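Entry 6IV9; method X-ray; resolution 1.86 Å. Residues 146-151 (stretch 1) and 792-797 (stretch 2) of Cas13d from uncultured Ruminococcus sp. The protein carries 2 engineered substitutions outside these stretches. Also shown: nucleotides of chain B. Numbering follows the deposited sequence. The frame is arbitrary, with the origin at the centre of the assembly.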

# COMPACT_ATOMS: atom_id res chain seq x y z
N GLY A 146 16.98 -8.32 -24.18
CA GLY A 146 17.38 -8.87 -22.87
C GLY A 146 16.99 -7.90 -21.77
O GLY A 146 16.61 -6.79 -22.08
N ASP A 147 17.02 -8.31 -20.50
CA ASP A 147 16.70 -7.35 -19.42
C ASP A 147 17.93 -6.48 -19.13
O ASP A 147 19.01 -6.90 -19.43
N MET A 148 17.72 -5.31 -18.54
CA MET A 148 18.84 -4.36 -18.27
C MET A 148 19.87 -4.98 -17.31
O MET A 148 21.00 -4.65 -17.42
N LEU A 149 19.43 -5.77 -16.34
CA LEU A 149 20.34 -6.40 -15.35
C LEU A 149 21.11 -7.57 -15.97
O LEU A 149 22.11 -7.93 -15.44
N GLY A 150 20.60 -8.15 -17.05
CA GLY A 150 21.23 -9.32 -17.65
C GLY A 150 20.90 -10.60 -16.89
O GLY A 150 21.63 -11.55 -17.03
N LEU A 151 19.82 -10.61 -16.12
CA LEU A 151 19.45 -11.80 -15.32
C LEU A 151 18.29 -12.58 -15.95
O LEU A 151 17.82 -13.48 -15.32
N SER A 792 29.29 -7.79 -20.97
CA SER A 792 28.77 -7.33 -19.66
C SER A 792 27.32 -7.78 -19.46
O SER A 792 26.51 -7.49 -20.31
N SER A 793 27.05 -8.44 -18.35
CA SER A 793 25.66 -8.83 -18.02
C SER A 793 24.82 -7.58 -17.76
O SER A 793 23.77 -7.46 -18.32
N ASN A 794 25.34 -6.66 -16.95
CA ASN A 794 24.60 -5.45 -16.55
C ASN A 794 24.72 -4.37 -17.62
O ASN A 794 25.79 -3.85 -17.80
N LEU A 795 23.64 -4.10 -18.34
CA LEU A 795 23.57 -3.07 -19.40
C LEU A 795 23.58 -1.65 -18.83
O LEU A 795 24.02 -0.78 -19.53
N PHE A 796 23.03 -1.44 -17.65
CA PHE A 796 22.98 -0.05 -17.16
C PHE A 796 24.40 0.50 -17.04
O PHE A 796 24.65 1.58 -17.52
N LEU A 797 25.28 -0.24 -16.38
CA LEU A 797 26.69 0.17 -16.20
C LEU A 797 27.48 0.13 -17.51
O LEU A 797 28.29 1.00 -17.71

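This is a small, mainly apolar contact between a loop and the start of a helix, pinned by one backbone hydrogen bond and bordered by RNA. The two stretches lie more than 640 residues apart in the chain, and together they bury about 400 Å² against each other.

The single hydrogen bond across the contact runs from Leu 795 N to Met 148 O, at 2.8 Å. Leu 795 is in the first turn of the helix, where NH groups lack a partner within the helix; here the loop carbonyl takes that place.

Met 148 contributes the largest covered area. Its CA-to-CB bond points sideways, and its three chi angles are all m, which curls the chain back over the helix start. Met 148 CB sits over one face of the Phe 796 ring, 3.6 Å from the centroid and 3.3 Å from Phe 796 CZ. This is a CH-pi contact. The sulfur lies farther off and oblique to the ring, with Met 148 SD 5.1 Å from the Phe 796 centroid. Beyond it, Met 148 CE reaches Leu 795 CB at 3.9 Å.

Phe 796 also starts sideways, with chi1 m, but the end of its side chain comes nearer the loop. Its ring is buried. Leu 149 CD1 meets the ring edge, 3.7 Å from Phe 796 CE2. Leu 149 leaves the backbone pointing away, and both its chi angles lie between the usual wells. Even so, its end turns back, and Leu 149 CD1 also comes to 3.7 Å from Asn 794 ND2.

Leu 795 points toward the loop, with chi1 m and chi2 t. Leu 795 CD1 packs 3.9 Å from Asp 147 O.

Asn 794 is the N-cap of the helix, with chi1 t. Its OD1 accepts from Leu 797 N at 2.9 Å and nearly straight geometry, so the side chain closes the helix start. Two residues earlier, Ser 792 OG donates to Asn 794 O at 3.0 Å.

Gly 150 has no side chain, and the backbones come close here. Gly 150 CA is 3.2 Å from Ser 793 O, a CA-H...O contact. A CB on this residue would fall about 2.0 Å from Ser 793 O and clash. The positive phi also favours glycine.

Asp 147 points away, with chi1 p, and braces its own loop instead. Its OD2 accepts a weak hydrogen bond from Leu 151 N at 3.2 Å, and Gly 150 N donates to Asp 147 O at 3.1 Å.

The RNA completes the surroundings. Met 148 N donates to OP2 of U25 at 2.9 Å, so both polar backbone atoms of Met 148 are used. O2' of U25 lies 3.7 Å from Phe 796 CZ, oblique to the ring. Met 148 CE approaches C4' of U4 at 3.6 Å, and Asp 147 CB lies 3.4 Å from O2' of C24.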

# COMPACT_ATOMS: atom_id res chain seq x y z
CB ASP A 147 16.11 -8.04 -18.19
CG ASP A 147 17.11 -8.95 -17.51
OD1 ASP A 147 17.94 -9.51 -18.21
OD2 ASP A 147 17.03 -9.08 -16.29
CB MET A 148 18.33 -3.02 -17.74
CG MET A 148 17.57 -2.21 -18.76
SD MET A 148 18.48 -1.78 -20.25
CE MET A 148 19.65 -0.61 -19.58
CB LEU A 149 19.49 -6.92 -14.19
CG LEU A 149 19.50 -6.14 -12.89
CD1 LEU A 149 20.04 -4.74 -13.02
CD2 LEU A 149 18.14 -6.17 -12.24
CB LEU A 151 19.09 -11.33 -13.92
CG LEU A 151 20.25 -10.71 -13.16
CD1 LEU A 151 19.77 -10.10 -11.87
CD2 LEU A 151 21.33 -11.74 -12.91
CB SER A 792 28.88 -5.86 -19.49
OG SER A 792 28.28 -5.46 -18.28
CB SER A 793 25.68 -9.70 -16.81
OG SER A 793 25.80 -11.04 -17.18
CB ASN A 794 25.12 -4.96 -15.20
CG ASN A 794 24.32 -3.82 -14.65
OD1 ASN A 794 24.30 -2.75 -15.22
ND2 ASN A 794 23.65 -4.05 -13.54
CB LEU A 795 22.36 -3.30 -20.31
CG LEU A 795 22.21 -4.71 -20.86
CD1 LEU A 795 21.13 -4.75 -21.92
CD2 LEU A 795 23.52 -5.23 -21.39
CB PHE A 796 22.39 0.01 -15.75
CG PHE A 796 20.92 -0.28 -15.62
CD1 PHE A 796 19.98 0.53 -16.23
CD2 PHE A 796 20.47 -1.32 -14.84
CE1 PHE A 796 18.63 0.27 -16.10
CE2 PHE A 796 19.12 -1.57 -14.70
CZ PHE A 796 18.21 -0.77 -15.33
CB LEU A 797 27.31 -0.71 -15.13
CG LEU A 797 26.68 -0.55 -13.75
CD1 LEU A 797 27.28 -1.53 -12.77
CD2 LEU A 797 26.84 0.87 -13.25
P U B 25 14.01 -4.34 -18.41
OP1 U B 25 14.22 -3.90 -19.82
OP2 U B 25 15.12 -4.48 -17.48
O5' U B 25 13.02 -3.23 -17.91
C5' U B 25 12.84 -3.04 -16.49
C4' U B 25 13.64 -1.85 -16.01
O4' U B 25 13.35 -0.77 -16.89
C3' U B 25 13.18 -1.30 -14.65
O3' U B 25 13.83 -1.90 -13.57
C2' U B 25 13.57 0.16 -14.71
O2' U B 25 14.89 0.32 -14.22
C1' U B 25 13.62 0.45 -16.22
N1 U B 25 12.64 1.43 -16.64
C2 U B 25 12.93 2.74 -16.33
O2 U B 25 13.87 3.04 -15.63
N3 U B 25 12.05 3.66 -16.81
C4 U B 25 10.96 3.43 -17.61
O4 U B 25 10.28 4.37 -17.98
C5 U B 25 10.71 2.05 -17.88
C6 U B 25 11.53 1.12 -17.38
P C B 24 8.65 -3.76 -17.43
OP1 C B 24 8.82 -4.06 -16.01
OP2 C B 24 8.86 -2.48 -18.03
O5' C B 24 9.66 -4.72 -18.21
C5' C B 24 10.15 -5.92 -17.59
C4' C B 24 11.05 -6.67 -18.54
O4' C B 24 10.27 -7.24 -19.63
C3' C B 24 12.08 -5.83 -19.22
O3' C B 24 13.16 -5.66 -18.36
C2' C B 24 12.43 -6.70 -20.43
O2' C B 24 13.30 -7.76 -20.08
C1' C B 24 11.05 -7.19 -20.82
N1 C B 24 10.33 -6.36 -21.83
C2 C B 24 10.52 -6.65 -23.19
O2 C B 24 11.31 -7.56 -23.51
N3 C B 24 9.86 -5.91 -24.12
C4 C B 24 8.98 -4.97 -23.73
N4 C B 24 8.30 -4.32 -24.67
C5 C B 24 8.75 -4.68 -22.35
C6 C B 24 9.45 -5.39 -21.44
P U B 4 20.78 5.41 -20.28
OP1 U B 4 22.19 4.93 -20.22
OP2 U B 4 20.44 6.72 -20.76
O5' U B 4 19.91 4.39 -21.11
C5' U B 4 20.08 2.95 -20.93
C4' U B 4 19.03 2.20 -21.69
O4' U B 4 17.68 2.46 -21.15
C3' U B 4 18.88 2.55 -23.17
O3' U B 4 19.85 1.90 -23.99
C2' U B 4 17.49 2.02 -23.46
O2' U B 4 17.45 0.60 -23.50
C1' U B 4 16.74 2.47 -22.21
N1 U B 4 16.20 3.84 -22.37
C2 U B 4 15.01 3.97 -23.06
O2 U B 4 14.41 3.02 -23.55
N3 U B 4 14.54 5.26 -23.14
C4 U B 4 15.14 6.40 -22.69
O4 U B 4 14.58 7.49 -22.86
C5 U B 4 16.37 6.19 -22.00
C6 U B 4 16.86 4.94 -21.88